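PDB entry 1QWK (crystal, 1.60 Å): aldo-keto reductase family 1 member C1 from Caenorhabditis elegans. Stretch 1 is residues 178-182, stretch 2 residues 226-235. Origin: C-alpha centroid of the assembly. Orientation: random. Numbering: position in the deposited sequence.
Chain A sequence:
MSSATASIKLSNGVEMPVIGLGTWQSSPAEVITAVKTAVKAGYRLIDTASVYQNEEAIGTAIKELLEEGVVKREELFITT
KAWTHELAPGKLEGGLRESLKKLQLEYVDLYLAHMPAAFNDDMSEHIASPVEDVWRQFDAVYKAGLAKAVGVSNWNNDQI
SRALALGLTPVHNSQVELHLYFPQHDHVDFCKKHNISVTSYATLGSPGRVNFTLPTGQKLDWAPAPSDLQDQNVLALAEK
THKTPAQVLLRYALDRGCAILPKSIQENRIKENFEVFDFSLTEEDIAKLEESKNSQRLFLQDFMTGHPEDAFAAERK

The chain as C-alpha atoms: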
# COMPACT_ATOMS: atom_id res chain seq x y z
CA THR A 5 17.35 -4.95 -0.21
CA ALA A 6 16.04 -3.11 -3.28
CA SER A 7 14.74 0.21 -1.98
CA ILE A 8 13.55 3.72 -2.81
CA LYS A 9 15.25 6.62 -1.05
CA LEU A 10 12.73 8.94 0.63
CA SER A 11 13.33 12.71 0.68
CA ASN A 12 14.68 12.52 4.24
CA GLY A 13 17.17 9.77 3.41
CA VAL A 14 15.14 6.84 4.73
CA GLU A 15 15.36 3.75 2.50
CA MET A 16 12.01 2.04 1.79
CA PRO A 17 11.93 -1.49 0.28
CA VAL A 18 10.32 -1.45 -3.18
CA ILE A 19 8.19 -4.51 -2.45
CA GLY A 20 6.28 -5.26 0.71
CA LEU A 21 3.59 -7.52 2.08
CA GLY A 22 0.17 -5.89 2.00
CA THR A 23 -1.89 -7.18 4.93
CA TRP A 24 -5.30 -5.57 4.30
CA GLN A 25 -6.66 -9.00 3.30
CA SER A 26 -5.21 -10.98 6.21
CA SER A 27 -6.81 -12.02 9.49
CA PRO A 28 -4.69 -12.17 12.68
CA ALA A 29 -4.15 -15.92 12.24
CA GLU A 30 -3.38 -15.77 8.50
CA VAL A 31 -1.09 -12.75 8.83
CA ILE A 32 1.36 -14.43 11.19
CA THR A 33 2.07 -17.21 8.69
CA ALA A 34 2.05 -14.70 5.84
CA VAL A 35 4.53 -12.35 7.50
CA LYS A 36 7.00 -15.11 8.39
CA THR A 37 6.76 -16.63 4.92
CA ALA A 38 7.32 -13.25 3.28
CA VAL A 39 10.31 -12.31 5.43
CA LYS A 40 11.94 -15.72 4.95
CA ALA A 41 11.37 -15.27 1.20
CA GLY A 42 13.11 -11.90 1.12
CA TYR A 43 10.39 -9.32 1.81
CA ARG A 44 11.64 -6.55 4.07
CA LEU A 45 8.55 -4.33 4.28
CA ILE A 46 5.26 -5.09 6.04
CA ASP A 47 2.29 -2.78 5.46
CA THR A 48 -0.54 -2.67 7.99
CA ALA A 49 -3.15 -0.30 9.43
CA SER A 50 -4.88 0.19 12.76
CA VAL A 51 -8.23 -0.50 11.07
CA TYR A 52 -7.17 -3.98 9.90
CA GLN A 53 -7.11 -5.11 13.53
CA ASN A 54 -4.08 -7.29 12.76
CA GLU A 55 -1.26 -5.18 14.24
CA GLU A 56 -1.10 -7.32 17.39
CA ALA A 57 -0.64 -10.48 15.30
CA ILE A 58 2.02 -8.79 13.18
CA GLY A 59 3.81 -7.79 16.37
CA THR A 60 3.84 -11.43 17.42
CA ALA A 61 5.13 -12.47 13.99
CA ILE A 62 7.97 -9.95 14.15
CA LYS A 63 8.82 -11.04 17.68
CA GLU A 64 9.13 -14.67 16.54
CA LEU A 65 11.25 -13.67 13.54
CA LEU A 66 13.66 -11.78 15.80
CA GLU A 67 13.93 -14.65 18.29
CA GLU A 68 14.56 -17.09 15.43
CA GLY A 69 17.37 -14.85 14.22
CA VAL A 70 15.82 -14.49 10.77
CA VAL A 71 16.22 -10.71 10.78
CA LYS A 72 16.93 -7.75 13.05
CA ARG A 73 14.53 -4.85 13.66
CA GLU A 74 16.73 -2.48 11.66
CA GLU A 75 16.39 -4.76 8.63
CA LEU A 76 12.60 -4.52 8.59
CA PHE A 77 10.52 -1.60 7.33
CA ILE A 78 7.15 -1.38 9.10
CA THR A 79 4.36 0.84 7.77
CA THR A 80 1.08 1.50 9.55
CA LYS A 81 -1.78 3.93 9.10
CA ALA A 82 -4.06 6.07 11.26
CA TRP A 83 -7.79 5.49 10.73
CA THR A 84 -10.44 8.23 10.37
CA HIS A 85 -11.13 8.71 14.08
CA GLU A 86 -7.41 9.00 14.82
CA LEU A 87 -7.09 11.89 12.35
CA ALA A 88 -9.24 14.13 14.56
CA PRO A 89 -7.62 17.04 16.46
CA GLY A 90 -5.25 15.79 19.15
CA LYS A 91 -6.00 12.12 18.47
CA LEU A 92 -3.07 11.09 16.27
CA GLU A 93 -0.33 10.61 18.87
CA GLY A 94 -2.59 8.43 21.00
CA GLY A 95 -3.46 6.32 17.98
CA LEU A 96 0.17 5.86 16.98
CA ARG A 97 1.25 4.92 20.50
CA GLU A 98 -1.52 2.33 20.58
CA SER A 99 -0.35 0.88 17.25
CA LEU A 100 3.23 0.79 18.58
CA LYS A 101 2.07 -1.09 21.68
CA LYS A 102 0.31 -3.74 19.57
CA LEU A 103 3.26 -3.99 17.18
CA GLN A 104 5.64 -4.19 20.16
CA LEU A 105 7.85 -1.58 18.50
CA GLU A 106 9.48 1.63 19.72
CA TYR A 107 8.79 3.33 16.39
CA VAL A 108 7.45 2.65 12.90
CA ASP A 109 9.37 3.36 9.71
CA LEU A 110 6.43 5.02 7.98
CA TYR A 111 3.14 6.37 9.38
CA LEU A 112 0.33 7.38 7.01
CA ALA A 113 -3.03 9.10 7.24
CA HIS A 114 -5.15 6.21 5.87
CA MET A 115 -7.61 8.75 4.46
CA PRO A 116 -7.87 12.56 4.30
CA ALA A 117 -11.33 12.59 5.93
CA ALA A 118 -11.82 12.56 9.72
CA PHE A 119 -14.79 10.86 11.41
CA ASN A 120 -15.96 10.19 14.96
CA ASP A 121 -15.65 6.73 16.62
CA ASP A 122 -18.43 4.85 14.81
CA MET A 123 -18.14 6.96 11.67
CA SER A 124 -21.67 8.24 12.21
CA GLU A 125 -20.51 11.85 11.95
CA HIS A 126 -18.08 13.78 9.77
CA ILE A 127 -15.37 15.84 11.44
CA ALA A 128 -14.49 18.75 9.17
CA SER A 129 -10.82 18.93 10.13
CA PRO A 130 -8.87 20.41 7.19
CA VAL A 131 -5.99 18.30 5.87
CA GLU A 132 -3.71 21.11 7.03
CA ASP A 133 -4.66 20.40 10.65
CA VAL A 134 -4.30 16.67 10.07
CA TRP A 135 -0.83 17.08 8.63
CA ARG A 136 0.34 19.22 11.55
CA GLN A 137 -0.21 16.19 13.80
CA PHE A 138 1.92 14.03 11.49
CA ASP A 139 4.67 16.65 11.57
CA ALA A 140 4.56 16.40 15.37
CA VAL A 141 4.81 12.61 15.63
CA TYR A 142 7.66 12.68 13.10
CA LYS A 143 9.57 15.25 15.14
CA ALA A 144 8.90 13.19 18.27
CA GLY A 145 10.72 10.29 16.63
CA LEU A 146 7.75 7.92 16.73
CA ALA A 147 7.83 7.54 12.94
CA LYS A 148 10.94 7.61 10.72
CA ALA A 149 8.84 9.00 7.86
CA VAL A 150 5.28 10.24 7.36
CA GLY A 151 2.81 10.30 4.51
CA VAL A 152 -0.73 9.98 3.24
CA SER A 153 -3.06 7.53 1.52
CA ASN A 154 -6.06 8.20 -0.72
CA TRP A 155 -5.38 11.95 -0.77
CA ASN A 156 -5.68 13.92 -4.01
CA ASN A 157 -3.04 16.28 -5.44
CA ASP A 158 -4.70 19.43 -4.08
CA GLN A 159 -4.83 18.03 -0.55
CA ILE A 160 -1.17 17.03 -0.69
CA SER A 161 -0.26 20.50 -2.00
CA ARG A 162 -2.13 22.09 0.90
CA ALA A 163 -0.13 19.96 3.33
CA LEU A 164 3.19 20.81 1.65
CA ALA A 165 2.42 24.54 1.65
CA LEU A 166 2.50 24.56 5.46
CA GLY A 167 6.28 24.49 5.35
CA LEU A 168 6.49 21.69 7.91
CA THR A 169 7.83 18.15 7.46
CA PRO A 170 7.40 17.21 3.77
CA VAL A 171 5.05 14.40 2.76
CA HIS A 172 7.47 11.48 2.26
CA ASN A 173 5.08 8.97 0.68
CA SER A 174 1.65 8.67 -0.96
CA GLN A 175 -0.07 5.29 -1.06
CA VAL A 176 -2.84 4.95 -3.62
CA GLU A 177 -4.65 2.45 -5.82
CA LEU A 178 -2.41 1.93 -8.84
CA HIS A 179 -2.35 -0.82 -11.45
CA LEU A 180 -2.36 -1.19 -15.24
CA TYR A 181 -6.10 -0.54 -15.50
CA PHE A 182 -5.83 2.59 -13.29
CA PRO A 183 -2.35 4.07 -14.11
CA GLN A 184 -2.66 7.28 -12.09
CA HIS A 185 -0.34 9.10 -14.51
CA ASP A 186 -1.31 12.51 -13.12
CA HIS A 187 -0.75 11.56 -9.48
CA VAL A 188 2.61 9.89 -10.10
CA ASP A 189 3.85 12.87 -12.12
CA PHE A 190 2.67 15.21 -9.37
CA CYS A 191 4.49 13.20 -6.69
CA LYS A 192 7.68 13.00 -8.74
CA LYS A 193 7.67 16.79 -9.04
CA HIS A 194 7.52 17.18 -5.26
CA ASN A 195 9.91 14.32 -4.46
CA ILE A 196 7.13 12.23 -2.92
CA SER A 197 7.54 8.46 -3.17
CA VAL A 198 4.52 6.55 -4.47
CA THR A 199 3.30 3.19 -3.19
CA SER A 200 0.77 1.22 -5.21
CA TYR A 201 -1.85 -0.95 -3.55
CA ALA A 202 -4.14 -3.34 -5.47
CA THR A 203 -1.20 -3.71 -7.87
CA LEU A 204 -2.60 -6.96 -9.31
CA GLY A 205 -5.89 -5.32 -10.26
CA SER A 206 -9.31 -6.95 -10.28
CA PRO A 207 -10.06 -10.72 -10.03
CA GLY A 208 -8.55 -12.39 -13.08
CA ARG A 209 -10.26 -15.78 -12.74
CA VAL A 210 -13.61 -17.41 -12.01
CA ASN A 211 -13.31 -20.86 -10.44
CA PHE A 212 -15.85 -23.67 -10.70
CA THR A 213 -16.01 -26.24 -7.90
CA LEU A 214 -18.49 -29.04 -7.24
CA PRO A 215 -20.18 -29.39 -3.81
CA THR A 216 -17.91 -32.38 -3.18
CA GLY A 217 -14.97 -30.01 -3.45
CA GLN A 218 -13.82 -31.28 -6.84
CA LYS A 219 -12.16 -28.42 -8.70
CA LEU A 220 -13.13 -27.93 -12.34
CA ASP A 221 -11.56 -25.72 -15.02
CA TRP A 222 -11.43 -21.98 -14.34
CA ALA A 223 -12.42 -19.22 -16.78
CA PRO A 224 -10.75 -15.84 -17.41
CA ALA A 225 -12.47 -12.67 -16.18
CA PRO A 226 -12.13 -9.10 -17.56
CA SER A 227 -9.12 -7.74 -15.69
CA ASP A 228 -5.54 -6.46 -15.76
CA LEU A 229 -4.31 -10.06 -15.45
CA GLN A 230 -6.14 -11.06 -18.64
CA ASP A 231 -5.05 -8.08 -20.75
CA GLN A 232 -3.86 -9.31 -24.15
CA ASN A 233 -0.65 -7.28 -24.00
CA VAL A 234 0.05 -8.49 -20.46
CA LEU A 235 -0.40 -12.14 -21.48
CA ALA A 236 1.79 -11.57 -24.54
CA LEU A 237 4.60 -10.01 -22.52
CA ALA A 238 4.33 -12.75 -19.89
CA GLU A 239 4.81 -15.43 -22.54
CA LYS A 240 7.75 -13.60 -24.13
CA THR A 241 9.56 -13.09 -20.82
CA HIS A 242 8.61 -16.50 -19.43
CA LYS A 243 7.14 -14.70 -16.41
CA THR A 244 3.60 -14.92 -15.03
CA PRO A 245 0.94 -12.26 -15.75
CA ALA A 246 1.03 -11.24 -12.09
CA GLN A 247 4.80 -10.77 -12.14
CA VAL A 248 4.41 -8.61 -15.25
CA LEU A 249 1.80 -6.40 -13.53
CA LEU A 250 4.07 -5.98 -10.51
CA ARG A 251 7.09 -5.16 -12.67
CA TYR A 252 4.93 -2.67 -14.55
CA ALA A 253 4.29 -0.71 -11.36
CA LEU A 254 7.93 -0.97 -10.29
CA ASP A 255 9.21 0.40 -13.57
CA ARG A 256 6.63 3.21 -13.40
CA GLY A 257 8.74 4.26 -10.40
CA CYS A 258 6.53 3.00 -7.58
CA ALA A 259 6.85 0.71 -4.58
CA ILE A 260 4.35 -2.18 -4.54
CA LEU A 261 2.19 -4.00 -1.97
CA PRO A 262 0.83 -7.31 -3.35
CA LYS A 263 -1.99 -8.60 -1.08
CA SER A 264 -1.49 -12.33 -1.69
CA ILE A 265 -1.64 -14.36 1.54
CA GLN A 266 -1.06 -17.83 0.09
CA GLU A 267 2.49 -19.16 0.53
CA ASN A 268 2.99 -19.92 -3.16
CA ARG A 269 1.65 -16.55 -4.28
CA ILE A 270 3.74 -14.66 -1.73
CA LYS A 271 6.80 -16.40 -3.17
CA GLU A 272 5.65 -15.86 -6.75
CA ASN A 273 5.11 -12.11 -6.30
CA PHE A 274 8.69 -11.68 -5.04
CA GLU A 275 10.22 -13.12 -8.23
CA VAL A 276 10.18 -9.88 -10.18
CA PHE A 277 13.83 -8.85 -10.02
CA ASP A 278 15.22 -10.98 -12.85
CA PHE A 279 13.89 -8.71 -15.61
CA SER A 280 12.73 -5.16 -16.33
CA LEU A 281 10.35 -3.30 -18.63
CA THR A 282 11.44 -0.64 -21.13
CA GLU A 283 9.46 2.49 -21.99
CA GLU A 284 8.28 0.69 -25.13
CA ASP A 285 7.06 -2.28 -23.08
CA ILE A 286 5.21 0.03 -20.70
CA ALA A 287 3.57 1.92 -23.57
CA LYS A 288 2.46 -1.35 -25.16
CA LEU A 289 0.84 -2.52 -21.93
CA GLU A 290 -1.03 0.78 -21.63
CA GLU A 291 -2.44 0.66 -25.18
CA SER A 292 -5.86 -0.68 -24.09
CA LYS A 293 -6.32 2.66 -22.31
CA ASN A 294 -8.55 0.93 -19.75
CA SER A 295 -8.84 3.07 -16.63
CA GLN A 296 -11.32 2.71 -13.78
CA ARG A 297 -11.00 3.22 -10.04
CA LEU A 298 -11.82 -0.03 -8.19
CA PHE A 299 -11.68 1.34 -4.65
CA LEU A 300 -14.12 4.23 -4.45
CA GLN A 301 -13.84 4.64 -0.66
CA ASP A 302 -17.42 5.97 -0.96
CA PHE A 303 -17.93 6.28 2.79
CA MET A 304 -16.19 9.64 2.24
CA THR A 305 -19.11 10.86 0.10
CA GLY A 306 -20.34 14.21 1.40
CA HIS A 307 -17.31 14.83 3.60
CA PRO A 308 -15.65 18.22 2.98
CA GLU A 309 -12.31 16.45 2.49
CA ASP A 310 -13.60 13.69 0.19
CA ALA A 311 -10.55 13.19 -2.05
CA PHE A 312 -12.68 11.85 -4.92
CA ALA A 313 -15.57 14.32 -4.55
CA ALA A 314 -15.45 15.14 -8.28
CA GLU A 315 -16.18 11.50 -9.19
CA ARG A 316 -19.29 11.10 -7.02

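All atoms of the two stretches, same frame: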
# COMPACT_ATOMS: atom_id res chain seq x y z
N LEU A 178 -3.14 1.75 -7.60
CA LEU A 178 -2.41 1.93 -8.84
C LEU A 178 -2.10 0.58 -9.48
O LEU A 178 -1.46 -0.28 -8.87
CB LEU A 178 -1.10 2.70 -8.60
CG LEU A 178 -0.35 3.22 -9.84
CD1 LEU A 178 0.56 4.37 -9.43
CD2 LEU A 178 0.45 2.09 -10.50
N HIS A 179 -2.58 0.40 -10.70
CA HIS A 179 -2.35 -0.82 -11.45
C HIS A 179 -2.54 -0.50 -12.92
O HIS A 179 -2.93 0.62 -13.26
CB HIS A 179 -3.30 -1.95 -11.00
CG HIS A 179 -4.74 -1.55 -10.89
ND1 HIS A 179 -5.23 -0.80 -9.85
CD2 HIS A 179 -5.80 -1.83 -11.69
CE1 HIS A 179 -6.54 -0.64 -10.00
NE2 HIS A 179 -6.90 -1.26 -11.11
N LEU A 180 -2.25 -1.45 -13.80
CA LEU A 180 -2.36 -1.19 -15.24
C LEU A 180 -3.68 -0.56 -15.67
O LEU A 180 -3.68 0.38 -16.47
CB LEU A 180 -2.14 -2.48 -16.03
CG LEU A 180 -2.13 -2.29 -17.55
CD1 LEU A 180 -1.06 -1.29 -17.96
CD2 LEU A 180 -1.89 -3.64 -18.22
N TYR A 181 -4.79 -1.07 -15.14
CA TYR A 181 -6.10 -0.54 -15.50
C TYR A 181 -6.57 0.65 -14.66
O TYR A 181 -7.76 0.91 -14.54
CB TYR A 181 -7.12 -1.68 -15.50
CG TYR A 181 -7.07 -2.55 -16.75
CD1 TYR A 181 -6.04 -2.41 -17.68
CD2 TYR A 181 -8.07 -3.49 -17.01
CE1 TYR A 181 -6.00 -3.19 -18.84
CE2 TYR A 181 -8.05 -4.27 -18.17
CZ TYR A 181 -7.01 -4.11 -19.08
OH TYR A 181 -6.99 -4.87 -20.23
N PHE A 182 -5.60 1.37 -14.08
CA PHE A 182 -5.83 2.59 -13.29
C PHE A 182 -4.43 3.12 -13.00
O PHE A 182 -3.98 3.15 -11.85
CB PHE A 182 -6.58 2.32 -11.99
CG PHE A 182 -7.13 3.57 -11.35
CD1 PHE A 182 -8.03 4.38 -12.04
CD2 PHE A 182 -6.71 3.96 -10.08
CE1 PHE A 182 -8.50 5.57 -11.48
CE2 PHE A 182 -7.17 5.15 -9.51
CZ PHE A 182 -8.07 5.96 -10.20
N PRO A 226 -12.65 -10.39 -17.10
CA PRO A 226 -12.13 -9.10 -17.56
C PRO A 226 -11.31 -8.45 -16.45
O PRO A 226 -11.84 -8.09 -15.40
CB PRO A 226 -13.39 -8.31 -17.90
CG PRO A 226 -14.41 -8.89 -16.97
CD PRO A 226 -14.13 -10.37 -17.06
N SER A 227 -10.01 -8.29 -16.70
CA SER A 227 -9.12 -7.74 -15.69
C SER A 227 -7.73 -7.46 -16.23
O SER A 227 -7.39 -7.88 -17.34
CB SER A 227 -9.00 -8.75 -14.56
OG SER A 227 -8.49 -9.97 -15.08
N ASP A 228 -6.92 -6.79 -15.41
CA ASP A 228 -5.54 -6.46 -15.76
C ASP A 228 -4.77 -7.75 -16.08
O ASP A 228 -3.97 -7.80 -17.02
CB ASP A 228 -4.82 -5.77 -14.59
CG ASP A 228 -5.63 -4.65 -13.96
OD1 ASP A 228 -6.81 -4.87 -13.62
OD2 ASP A 228 -5.07 -3.54 -13.80
N LEU A 229 -4.99 -8.78 -15.28
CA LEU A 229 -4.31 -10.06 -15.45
C LEU A 229 -4.62 -10.78 -16.76
O LEU A 229 -3.86 -11.64 -17.20
CB LEU A 229 -4.62 -10.99 -14.28
CG LEU A 229 -3.94 -10.64 -12.95
CD1 LEU A 229 -4.67 -11.33 -11.80
CD2 LEU A 229 -2.48 -11.06 -13.00
N GLN A 230 -5.74 -10.43 -17.39
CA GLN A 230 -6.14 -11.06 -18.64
C GLN A 230 -5.94 -10.16 -19.85
O GLN A 230 -6.35 -10.51 -20.96
CB GLN A 230 -7.60 -11.51 -18.58
CG GLN A 230 -7.90 -12.59 -17.55
CD GLN A 230 -7.08 -13.84 -17.76
OE1 GLN A 230 -6.73 -14.20 -18.89
NE2 GLN A 230 -6.77 -14.53 -16.67
N ASP A 231 -5.31 -9.01 -19.65
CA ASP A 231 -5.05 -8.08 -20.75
C ASP A 231 -4.21 -8.80 -21.80
O ASP A 231 -3.24 -9.48 -21.46
CB ASP A 231 -4.29 -6.85 -20.23
CG ASP A 231 -3.93 -5.88 -21.34
OD1 ASP A 231 -4.76 -5.00 -21.66
OD2 ASP A 231 -2.83 -6.01 -21.91
N GLN A 232 -4.57 -8.64 -23.07
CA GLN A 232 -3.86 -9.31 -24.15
C GLN A 232 -2.37 -8.97 -24.19
O GLN A 232 -1.54 -9.85 -24.40
CB GLN A 232 -4.49 -8.95 -25.51
CG GLN A 232 -4.00 -9.81 -26.67
CD GLN A 232 -2.66 -9.35 -27.24
OE1 GLN A 232 -2.01 -10.08 -27.99
NE2 GLN A 232 -2.26 -8.13 -26.90
N ASN A 233 -2.04 -7.70 -23.98
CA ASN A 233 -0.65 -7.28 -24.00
C ASN A 233 0.11 -7.83 -22.80
O ASN A 233 1.29 -8.17 -22.91
CB ASN A 233 -0.57 -5.75 -24.05
CG ASN A 233 -1.12 -5.18 -25.35
OD1 ASN A 233 -1.82 -4.17 -25.35
ND2 ASN A 233 -0.81 -5.83 -26.46
N VAL A 234 -0.57 -7.93 -21.66
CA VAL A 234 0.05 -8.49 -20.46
C VAL A 234 0.39 -9.96 -20.69
O VAL A 234 1.50 -10.41 -20.42
CB VAL A 234 -0.87 -8.37 -19.23
CG1 VAL A 234 -0.30 -9.18 -18.06
CG2 VAL A 234 -1.01 -6.90 -18.82
N LEU A 235 -0.59 -10.71 -21.20
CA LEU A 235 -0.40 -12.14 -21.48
C LEU A 235 0.71 -12.36 -22.50
O LEU A 235 1.48 -13.31 -22.39
CB LEU A 235 -1.71 -12.75 -21.98
CG LEU A 235 -2.89 -12.70 -21.00
CD1 LEU A 235 -4.15 -13.26 -21.66
CD2 LEU A 235 -2.54 -13.51 -19.75

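What does the start of stretch 2 offer to stretch 1? P226 makes no contact, and S227 contributes its backbone rather than its side chain: its CA-to-CB bond points away, while S227 C, the carbonyl carbon, lies 3.7 Å from Y181 CE2. S227 O accepts a hydrogen bond from Q230 N at 3.0 Å, so the backbone beside the tyrosine is already turning into the 3-10 segment.

How does D228 engage Y181 in two ways? Its CA-to-CB bond points sideways, but the end of the side chain comes nearer, and D228 OD2 accepts a hydrogen bond from Y181 N at 2.8 Å. That amide lies within the type I turn from H179 to F182, so the carboxylate ties stretch 2 to the backbone of the turn. Meanwhile D228 CA sits over one face of the Y181 ring, 4.1 Å from the ring centroid and only 10° off the normal, a CH-pi contact. The tyrosine is thus held at its backbone and covered on its ring by one residue.

Why is D231 well placed to serve both stretches? L229 and Q230 make no contact with stretch 1, but the D231 CA-to-CB bond points toward it, and the carboxylate is divided. D231 OD1 accepts a hydrogen bond from Y181 OH at 2.7 Å, near the plane of the ring. D231 OD2 caps the following helix, accepting from V234 N at 3.0 Å and, in a weak bond, from N233 N at 2.8 Å, where the 119° angle is poor. One side chain therefore joins the tyrosine hydroxyl to the first turn of the helix.

Where does the polar contact give way to an apolar one? At V234, whose CG2 packs 3.4 Å from L180 CD2. L180, whose CA-to-CB bond also points toward stretch 2, reaches D231 as well, with L180 CD2 4.3 Å from D231 CG. L235 lies beyond the contact.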